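Side-chain contacts in SusD homolog (PDB 4MRU), which probably binds mucin O-glycans at the bacterial cell surface as a TPR-like SusD-family lipoprotein: residues N21-L24 against G25-I28; P301-D304 against D305-I308; L315-A318 against S319-Y322; S430-E433 against H434-T437; N466-Y469 against T470-F474. All blocks are in the same frame, centred on the assembly; numbering follows the deposited sequence.

In the fold
All five contacts are local, each between residues a few positions apart in the single chain of this helix-rich, TPR-like protein, and they follow one another in series from contact 1 to contact 5. Contacts 1 and 2 cap the first turns of helices 24-32 and 304-309, their centres about 44 Å apart. Contact 3 is a turn in the loop that runs from helix 304-309 into strand 322-325. Contact 4, its centre about 9 Å from the centre of the chain, runs along the buried helix 427-437; contact 5, about 28 Å from it between centres, joins helices 466-471 and 473-486. None touches another; each orders its own short piece of chain.

Contact 1 of 5, residues N21-L24 against G25-I28; sequences NYDL and GSTI
Asp23 folds its carboxylate back over the first turn of helix 24-32 and meets Ser26 there. OD2 of Asp23 takes the backbone N-H of Ser26 at 2.8 Å, with an N-H...O angle of 154°, and is approached on its anti side. CG of Asp23 stands anti to the backbone N (chi1 177°), beside the carbonyl carbon, which leaves OD2 over the start of the helix. In one of its two conformers Ser26 OG donates to the backbone O of Asp23 at 2.9 Å, tilted from the carbonyl plane, so this bond may be only part-time. That same oxygen receives Thr27 N at 3.0 Å, in the carbonyl plane, and two donors can meet on it when Ser26 takes that conformer.

The tight side is where the helix faces the protein. Ile28 N bonds to Leu24 O at 2.9 Å, and CD1 of Leu24 packs on CD1 of Ile28 at 3.8 Å; Leu184 and Phe181 touch these two side chains from neighbouring loops. Buried Thr27 leans on Lys93 and Val97 of helix 81-100, while CE1 of the Tyr22 ring lies 3.6 Å from OG1 of Thr27. The Tyr22 ring stacks with His100, and its OH bonds to Glu101. The loose side holds Asp23 and Ser26, both exposed, with a water nearby that accepts from Asp23 N and donates to Thr27 OG1 at 2.8 Å. The bond from Ser26 N to the Asp23 carboxylate is what makes this a helix N-cap.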
# COMPACT_ATOMS: atom_id res chain seq x y z
N ASN A 21 -10.19 -27.29 16.46
CA ASN A 21 -10.41 -28.01 15.18
C ASN A 21 -9.63 -27.37 14.04
O ASN A 21 -10.18 -26.58 13.25
CB ASN A 21 -11.91 -28.08 14.85
N TYR A 22 -8.34 -27.70 13.96
CA TYR A 22 -7.46 -27.27 12.85
C TYR A 22 -7.91 -27.69 11.44
O TYR A 22 -8.22 -28.85 11.18
CB TYR A 22 -6.04 -27.79 13.09
CG TYR A 22 -5.10 -27.56 11.93
CD1 TYR A 22 -4.55 -26.28 11.68
CD2 TYR A 22 -4.78 -28.59 11.06
CE1 TYR A 22 -3.69 -26.07 10.61
CE2 TYR A 22 -3.94 -28.39 9.98
CZ TYR A 22 -3.39 -27.13 9.77
OH TYR A 22 -2.54 -26.95 8.72
N ASP A 23 -7.88 -26.73 10.52
CA ASP A 23 -8.21 -26.97 9.14
C ASP A 23 -7.26 -26.12 8.28
O ASP A 23 -7.21 -24.89 8.45
CB ASP A 23 -9.66 -26.57 8.84
CG ASP A 23 -10.00 -26.73 7.39
OD1 ASP A 23 -10.15 -27.88 6.96
OD2 ASP A 23 -10.05 -25.73 6.65
N LEU A 24 -6.53 -26.76 7.38
CA LEU A 24 -5.46 -26.06 6.65
C LEU A 24 -6.05 -24.94 5.80
O LEU A 24 -5.54 -23.84 5.79
CB LEU A 24 -4.67 -27.03 5.80
CG LEU A 24 -3.61 -26.46 4.86
CD1 LEU A 24 -2.55 -25.63 5.57
CD2 LEU A 24 -2.96 -27.63 4.16
N GLY A 25 -7.16 -25.24 5.13
CA GLY A 25 -7.86 -24.25 4.35
C GLY A 25 -8.29 -23.01 5.10
O GLY A 25 -8.09 -21.89 4.62
N SER A 26 -8.92 -23.20 6.27
CA SER A 26 -9.35 -22.06 7.08
C SER A 26 -8.14 -21.25 7.56
O SER A 26 -8.21 -20.02 7.66
CB SER A 26 -10.27 -22.49 8.26
OG SER A 26 -9.62 -23.39 9.11
N THR A 27 -7.02 -21.93 7.80
CA THR A 27 -5.83 -21.30 8.30
C THR A 27 -5.18 -20.43 7.20
O THR A 27 -4.80 -19.28 7.41
CB THR A 27 -4.84 -22.36 8.83
OG1 THR A 27 -5.42 -23.02 9.96
CG2 THR A 27 -3.57 -21.72 9.25
N ILE A 28 -5.08 -21.00 6.00
CA ILE A 28 -4.60 -20.26 4.86
C ILE A 28 -5.52 -19.06 4.55
O ILE A 28 -5.04 -17.96 4.33
CB ILE A 28 -4.47 -21.20 3.63
CG1 ILE A 28 -3.31 -22.19 3.87
CG2 ILE A 28 -4.27 -20.40 2.37
CD1 ILE A 28 -3.12 -23.19 2.76
O HOH W 1 -7.55 -23.89 11.49

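Contact 2 of 5, residues P301-D304 against D305-I308; sequences PFSD and DDMI
Ser303 and Asp306 face each other through two torsions: OG of Ser303 sits between its backbone N and carbonyl carbon (chi1 73°), and CG of Asp306 stands anti to its carbonyl carbon (chi1 -70°). These settings close a capping box at the start of helix 304-309, in which each side chain takes the backbone N-H of the other residue. OG of Ser303, the N-cap, accepts from Asp306 N at 3.0 Å. In return, OD2 of Asp306 accepts from Ser303 N at 3.1 Å in a nearly straight bond (166°), the donor standing above the carboxylate plane. The two side chains also come close to each other, Ser303 OG lying 3.1 Å from Asp306 OD2.

Behind the box the helix begins its regular bonding, with Ile308 N on Asp304 O at 2.9 Å and a longer bond of 3.3 Å from Met307 N to Ser303 O. Asp304 turns its carboxylate elsewhere, into a salt bridge with Arg62 and a hydrogen bond to Thr63, and so ties the first turn to a part of the chain far away in sequence. Phe302 crosses both Asp306 and Met307 at about a right angle. Its ring stands nearly perpendicular to the Asp306 carboxylate, and one ring face has CG of Pro301 over its centre. The selenomethionine at Met307, bent along its chain, brings its methyl CE to the ring edge and to 3.5 Å from CB of Phe302.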
# COMPACT_ATOMS: atom_id res chain seq x y z
N PRO A 301 -16.18 22.23 10.51
CA PRO A 301 -17.28 22.79 11.34
C PRO A 301 -18.65 22.34 10.90
O PRO A 301 -19.63 22.72 11.49
CB PRO A 301 -17.16 24.29 11.10
CG PRO A 301 -16.64 24.38 9.69
CD PRO A 301 -15.77 23.17 9.45
N PHE A 302 -18.73 21.55 9.84
CA PHE A 302 -20.03 21.09 9.34
C PHE A 302 -20.47 19.77 9.98
O PHE A 302 -19.76 19.23 10.86
CB PHE A 302 -19.93 21.02 7.82
CG PHE A 302 -19.71 22.36 7.18
CD1 PHE A 302 -20.58 23.42 7.45
CD2 PHE A 302 -18.60 22.60 6.41
CE1 PHE A 302 -20.35 24.68 6.90
CE2 PHE A 302 -18.38 23.85 5.86
CZ PHE A 302 -19.25 24.88 6.09
N SER A 303 -21.64 19.26 9.56
CA SER A 303 -22.21 18.03 10.11
C SER A 303 -21.62 16.82 9.44
O SER A 303 -21.04 16.91 8.36
CB SER A 303 -23.74 18.02 9.94
OG SER A 303 -24.15 17.80 8.58
N ASP A 304 -21.70 15.67 10.11
CA ASP A 304 -21.33 14.40 9.47
C ASP A 304 -22.13 14.17 8.16
O ASP A 304 -21.56 13.72 7.15
CB ASP A 304 -21.55 13.23 10.43
CG ASP A 304 -20.64 13.28 11.64
OD1 ASP A 304 -19.88 14.24 11.80
OD2 ASP A 304 -20.71 12.35 12.47
N ASP A 305 -23.41 14.52 8.15
CA ASP A 305 -24.22 14.32 6.95
C ASP A 305 -23.69 15.15 5.79
O ASP A 305 -23.67 14.67 4.66
CB ASP A 305 -25.69 14.66 7.20
CG ASP A 305 -26.60 14.13 6.10
OD1 ASP A 305 -26.68 12.88 5.94
OD2 ASP A 305 -27.21 14.95 5.39
N ASP A 306 -23.25 16.38 6.08
CA ASP A 306 -22.60 17.24 5.07
C ASP A 306 -21.35 16.57 4.44
O ASP A 306 -21.11 16.64 3.23
CB ASP A 306 -22.16 18.58 5.69
CG ASP A 306 -23.30 19.51 6.07
OD1 ASP A 306 -24.34 19.45 5.42
OD2 ASP A 306 -23.15 20.34 7.03
N MSE A 307 -20.52 15.95 5.28
CA MSE A 307 -19.28 15.28 4.84
C MSE A 307 -19.61 14.03 4.06
O MSE A 307 -18.93 13.71 3.11
CB MSE A 307 -18.38 14.85 6.01
CG MSE A 307 -17.97 15.95 6.98
SE MSE A 307 -16.90 17.36 6.08
CE MSE A 307 -18.37 18.54 5.86
N ILE A 308 -20.65 13.33 4.47
CA ILE A 308 -21.04 12.08 3.82
C ILE A 308 -21.66 12.35 2.45
O ILE A 308 -21.35 11.68 1.50
CB ILE A 308 -22.03 11.31 4.70
CG1 ILE A 308 -21.30 10.69 5.89
CG2 ILE A 308 -22.80 10.24 3.90
CD1 ILE A 308 -22.23 10.32 7.03

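Contact 3 of 5, residues L315-A318 against S319-Y322; sequences LMTA and SDPY
Thr317 and Asp320 close a type I beta turn, and the Asp320 carboxylate takes both the backbone N-H and the hydroxyl of Thr317, the two side chains crossing at about a right angle. The turn's own bond runs from Asp320 N to Thr317 O at 3.2 Å. CG of Asp320 stands anti to its carbonyl carbon (chi1 -67°), which swings the carboxylate back across the turn to Thr317. There the two oxygens divide the work: OD2 accepts from Thr317 N at 2.8 Å, and OD1 from the Thr317 hydroxyl OG1, also at 2.8 Å. Both donors stand well above the carboxylate plane, by about 60°, so the group presents its flat face to the threonine.

On Thr317 the hydroxyl lies between the backbone N and the carbonyl carbon (chi1 80°), where OG1 can also accept from Ser319 N at 3.1 Å. This one hydroxyl therefore donates to the carboxylate while it accepts within the turn. Selenomethionine Met316 sends its chain the other way, onto Ser248, Ala249 and Phe252 of helix 248-254. Most of the turn is exposed, and a water that donates to Leu315 O at 2.7 Å makes a weak, 3.5 Å bond to Asp320 OD2.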
# COMPACT_ATOMS: atom_id res chain seq x y z
N LEU A 315 -16.35 3.50 -5.20
CA LEU A 315 -17.36 2.64 -5.83
C LEU A 315 -16.98 1.20 -5.53
O LEU A 315 -15.98 0.72 -6.02
CB LEU A 315 -17.40 2.89 -7.33
CG LEU A 315 -18.41 2.04 -8.12
CD1 LEU A 315 -19.83 2.37 -7.66
CD2 LEU A 315 -18.23 2.23 -9.61
N MSE A 316 -17.73 0.55 -4.66
CA MSE A 316 -17.48 -0.82 -4.33
C MSE A 316 -18.74 -1.51 -3.90
O MSE A 316 -19.77 -0.85 -3.58
CB MSE A 316 -16.48 -0.86 -3.18
CG MSE A 316 -17.09 -0.43 -1.85
SE MSE A 316 -15.64 -0.49 -0.50
CE MSE A 316 -15.12 -2.35 -0.76
N THR A 317 -18.69 -2.84 -3.89
CA THR A 317 -19.81 -3.68 -3.45
C THR A 317 -19.30 -4.67 -2.45
O THR A 317 -18.08 -4.93 -2.40
CB THR A 317 -20.50 -4.46 -4.61
OG1 THR A 317 -19.73 -5.64 -4.93
CG2 THR A 317 -20.69 -3.56 -5.87
N ALA A 318 -20.23 -5.28 -1.73
CA ALA A 318 -19.92 -6.31 -0.75
C ALA A 318 -19.44 -7.64 -1.35
O ALA A 318 -19.15 -8.53 -0.57
CB ALA A 318 -21.13 -6.55 0.16
N SER A 319 -19.36 -7.77 -2.68
CA SER A 319 -18.77 -8.94 -3.33
C SER A 319 -17.38 -8.70 -3.92
O SER A 319 -16.78 -9.63 -4.45
CB SER A 319 -19.64 -9.42 -4.50
OG SER A 319 -21.01 -9.43 -4.16
N ASP A 320 -16.85 -7.47 -3.82
CA ASP A 320 -15.60 -7.16 -4.46
C ASP A 320 -14.43 -7.90 -3.78
O ASP A 320 -14.45 -8.10 -2.57
CB ASP A 320 -15.31 -5.69 -4.35
CG ASP A 320 -16.27 -4.83 -5.15
OD1 ASP A 320 -17.09 -5.35 -5.93
OD2 ASP A 320 -16.18 -3.59 -5.01
N PRO A 321 -13.38 -8.27 -4.56
CA PRO A 321 -12.18 -8.87 -3.99
C PRO A 321 -11.27 -7.81 -3.39
O PRO A 321 -11.48 -6.63 -3.64
CB PRO A 321 -11.51 -9.51 -5.20
CG PRO A 321 -11.93 -8.61 -6.33
CD PRO A 321 -13.33 -8.23 -6.03
N TYR A 322 -10.29 -8.23 -2.58
CA TYR A 322 -9.25 -7.35 -2.14
C TYR A 322 -8.06 -7.50 -3.10
O TYR A 322 -7.59 -8.64 -3.33
CB TYR A 322 -8.83 -7.68 -0.72
CG TYR A 322 -9.88 -7.52 0.32
CD1 TYR A 322 -10.08 -6.29 0.96
CD2 TYR A 322 -10.66 -8.59 0.72
CE1 TYR A 322 -11.05 -6.15 1.96
CE2 TYR A 322 -11.67 -8.44 1.67
CZ TYR A 322 -11.83 -7.21 2.32
OH TYR A 322 -12.81 -7.06 3.29
O HOH W 2 -15.64 -1.42 -7.66

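Contact 4 of 5, residues S430-E433 against H434-T437; sequences SWSE and HRRT
Trp431 and Arg435, one helical turn apart, stack with the guanidinium flat on the indole, planes 21° apart. CG of Trp431 lies anti to the backbone N (chi1 177°) and the Arg435 chain bends at chi3, which lays one group over the other. CZ of Arg435 stands 3.8 Å from the centroid of the six-membered ring, almost straight above it, in a cation-pi contact. Trp431 NE1 is satisfied by Met459 O, and Arg435 NH1 by the backbone oxygens of Arg460 and Asp123. Arg435 NH2 adds a weak bond of 2.8 Å to Ser432 OG, which also bonds to Ile428 O. Were Trp431 replaced by a leucine, the guanidinium would be likely to lose its flat support and Met459 O this donor.

Arg436 grips the Glu433 carboxylate side-on: NH2 meets OE1 at 2.6 Å, and NE meets OE2 at 2.9 Å. Both bonds are nearly straight (171°); the oxygens lie in the guanidinium plane and are met on their syn sides. Each oxygen has a second cation, Lys419 for OE1 and Arg209 for OE2, which would probably keep this buried glutamate charged; Arg436 NH1 pairs with Glu336. Glu433 O receives Thr437 OG1 at 2.8 Å and Thr437 N at 3.0 Å from opposite faces of its plane. These are i to i+3 and i+4 pairings of a buried alpha-helix, linked by charge to helices 192-209, 327-339 and 408-423.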
# COMPACT_ATOMS: atom_id res chain seq x y z
N SER A 430 0.88 2.83 -1.38
CA SER A 430 1.02 4.17 -1.91
C SER A 430 1.68 5.11 -0.91
O SER A 430 2.48 5.97 -1.25
CB SER A 430 -0.34 4.70 -2.34
OG SER A 430 -0.75 4.10 -3.55
N TRP A 431 1.38 4.91 0.36
CA TRP A 431 2.05 5.71 1.40
C TRP A 431 3.55 5.41 1.42
O TRP A 431 4.36 6.35 1.51
CB TRP A 431 1.40 5.45 2.75
CG TRP A 431 2.04 6.17 3.90
CD1 TRP A 431 2.62 7.38 3.88
CD2 TRP A 431 2.12 5.70 5.25
NE1 TRP A 431 3.09 7.72 5.14
CE2 TRP A 431 2.79 6.71 6.00
CE3 TRP A 431 1.70 4.54 5.91
CZ2 TRP A 431 3.05 6.60 7.37
CZ3 TRP A 431 1.97 4.41 7.27
CH2 TRP A 431 2.62 5.45 7.99
N SER A 432 3.91 4.13 1.34
CA SER A 432 5.32 3.76 1.37
C SER A 432 6.00 4.34 0.18
O SER A 432 7.09 4.86 0.30
CB SER A 432 5.47 2.24 1.44
OG SER A 432 4.95 1.77 2.65
N GLU A 433 5.37 4.26 -0.98
CA GLU A 433 6.01 4.79 -2.17
C GLU A 433 6.13 6.33 -2.16
O GLU A 433 7.06 6.89 -2.76
CB GLU A 433 5.25 4.30 -3.41
CG GLU A 433 5.50 2.80 -3.63
CD GLU A 433 6.97 2.55 -3.92
OE1 GLU A 433 7.31 2.67 -5.11
OE2 GLU A 433 7.78 2.33 -2.96
N HIS A 434 5.17 6.98 -1.54
CA HIS A 434 5.19 8.42 -1.35
C HIS A 434 6.31 8.82 -0.40
O HIS A 434 7.08 9.73 -0.69
CB HIS A 434 3.82 8.97 -0.86
CG HIS A 434 3.88 10.42 -0.46
ND1 HIS A 434 3.81 11.45 -1.37
CD2 HIS A 434 4.13 11.00 0.74
CE1 HIS A 434 4.00 12.60 -0.75
NE2 HIS A 434 4.16 12.36 0.53
N ARG A 435 6.45 8.11 0.69
CA ARG A 435 7.61 8.32 1.56
C ARG A 435 8.98 8.10 0.85
O ARG A 435 9.93 8.87 1.04
CB ARG A 435 7.50 7.43 2.79
CG ARG A 435 6.38 7.87 3.72
CD ARG A 435 6.30 6.96 4.95
NE ARG A 435 5.71 5.67 4.61
CZ ARG A 435 5.81 4.56 5.34
NH1 ARG A 435 6.51 4.56 6.46
NH2 ARG A 435 5.24 3.43 4.91
N ARG A 436 9.07 7.05 0.08
CA ARG A 436 10.32 6.66 -0.55
C ARG A 436 10.75 7.69 -1.59
O ARG A 436 11.92 8.11 -1.63
CB ARG A 436 10.19 5.31 -1.23
CG ARG A 436 11.52 4.84 -1.87
CD ARG A 436 11.44 3.39 -2.32
NE ARG A 436 10.50 3.22 -3.41
CZ ARG A 436 10.78 3.38 -4.71
NH1 ARG A 436 12.00 3.69 -5.10
NH2 ARG A 436 9.82 3.24 -5.62
N THR A 437 9.81 8.05 -2.47
CA THR A 437 10.15 8.81 -3.65
C THR A 437 9.78 10.25 -3.58
O THR A 437 10.27 11.03 -4.38
CB THR A 437 9.43 8.23 -4.91
OG1 THR A 437 8.03 8.47 -4.83
CG2 THR A 437 9.70 6.74 -5.05

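Contact 5 of 5, residues N466-Y469 against T470-F474; sequences NEEY and TQNSF
Glu468 and Asn472 carry the polar side-chain contact, lying side by side and pointing the same way. Asn472 ND2 donates to Glu468 OE1 at 2.8 Å in an almost straight bond (174°), on the syn side of the oxygen, which lies near the amide plane. Carboxylate and amide are themselves turned 75° from each other. The glutamate reaches the asparagine because its chain bends at chi2 (-63°). Both ends have further partners: Tyr149 OH bonds to the same OE1, and Asn472 ND2 gives its other bond to Ala147 O. With an alanine here instead of Glu468, Tyr149 OH and one N-H of Asn472 would probably lose this acceptor, and the amide would be held less firmly.

Backbone bonds come next, with Thr470 N on Asn466 O at 3.0 Å and Gln471 N on Glu467 O at 2.8 Å. Asn472 N still reaches Glu468 O at 2.9 Å, though from above the carbonyl plane, as Asn472 leaves helical geometry. This is a helix-to-helix junction: helix 466-471 ends here, and Asn472, at the N-cap position of helix 473-486, spends its side chain on Glu468 and the loop at Ala147.

Looser van der Waals contacts lie on the more exposed side. CG2 of Thr470 comes to 3.5 Å from Asn466 ND2, the two side chains crossing at about a right angle, and CB of Ser473 rests 3.3 Å from Tyr469 O.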
# COMPACT_ATOMS: atom_id res chain seq x y z
N ASN A 466 0.74 1.64 22.74
CA ASN A 466 1.03 1.79 24.15
C ASN A 466 1.22 0.43 24.88
O ASN A 466 1.91 0.37 25.89
CB ASN A 466 -0.06 2.58 24.87
CG ASN A 466 0.42 3.13 26.22
OD1 ASN A 466 1.33 3.95 26.28
ND2 ASN A 466 -0.19 2.68 27.27
N GLU A 467 0.57 -0.61 24.38
CA GLU A 467 0.75 -1.96 24.89
C GLU A 467 2.24 -2.36 24.89
O GLU A 467 2.75 -2.97 25.83
CB GLU A 467 -0.05 -2.96 24.06
CG GLU A 467 -1.57 -2.85 24.24
CD GLU A 467 -2.25 -1.64 23.54
OE1 GLU A 467 -1.60 -0.84 22.83
OE2 GLU A 467 -3.48 -1.49 23.69
N GLU A 468 2.96 -1.98 23.85
CA GLU A 468 4.37 -2.29 23.81
C GLU A 468 5.12 -1.59 24.92
O GLU A 468 6.02 -2.20 25.56
CB GLU A 468 4.93 -1.94 22.45
CG GLU A 468 4.46 -2.93 21.38
CD GLU A 468 4.93 -4.35 21.61
OE1 GLU A 468 6.17 -4.61 21.51
OE2 GLU A 468 4.06 -5.22 21.87
N TYR A 469 4.70 -0.37 25.23
CA TYR A 469 5.35 0.39 26.30
C TYR A 469 5.06 -0.27 27.64
O TYR A 469 5.93 -0.33 28.51
CB TYR A 469 4.90 1.86 26.31
CG TYR A 469 5.57 2.73 25.26
CD1 TYR A 469 5.09 2.76 23.95
CD2 TYR A 469 6.64 3.53 25.57
CE1 TYR A 469 5.70 3.54 22.98
CE2 TYR A 469 7.24 4.35 24.61
CZ TYR A 469 6.78 4.33 23.31
OH TYR A 469 7.35 5.12 22.32
N THR A 470 3.84 -0.75 27.83
CA THR A 470 3.43 -1.21 29.17
C THR A 470 3.84 -2.66 29.40
O THR A 470 4.22 -3.01 30.50
CB THR A 470 1.91 -1.04 29.44
OG1 THR A 470 1.17 -1.80 28.49
CG2 THR A 470 1.50 0.40 29.33
N GLN A 471 3.74 -3.49 28.37
CA GLN A 471 3.88 -4.93 28.49
C GLN A 471 5.16 -5.46 27.93
O GLN A 471 5.49 -6.60 28.20
CB GLN A 471 2.81 -5.70 27.69
CG GLN A 471 1.39 -5.18 27.69
CD GLN A 471 0.61 -5.56 28.90
OE1 GLN A 471 -0.08 -6.58 28.92
NE2 GLN A 471 0.72 -4.75 29.94
N ASN A 472 5.83 -4.70 27.06
CA ASN A 472 7.02 -5.21 26.36
C ASN A 472 8.18 -4.21 26.39
O ASN A 472 8.88 -4.04 25.40
CB ASN A 472 6.63 -5.61 24.93
CG ASN A 472 7.65 -6.52 24.26
OD1 ASN A 472 8.35 -7.28 24.93
ND2 ASN A 472 7.67 -6.50 22.92
N SER A 473 8.38 -3.58 27.54
CA SER A 473 9.18 -2.36 27.65
C SER A 473 10.69 -2.58 27.46
O SER A 473 11.37 -1.74 26.85
CB SER A 473 8.95 -1.67 29.00
OG SER A 473 9.36 -2.51 30.05
N PHE A 474 11.23 -3.71 27.90
CA PHE A 474 12.65 -4.04 27.58
C PHE A 474 12.90 -4.12 26.05
O PHE A 474 13.79 -3.42 25.49
CB PHE A 474 13.03 -5.34 28.30
CG PHE A 474 14.46 -5.76 28.09
CD1 PHE A 474 14.80 -6.52 26.98
CD2 PHE A 474 15.46 -5.42 29.00
CE1 PHE A 474 16.10 -6.92 26.76
CE2 PHE A 474 16.77 -5.84 28.80
CZ PHE A 474 17.08 -6.59 27.66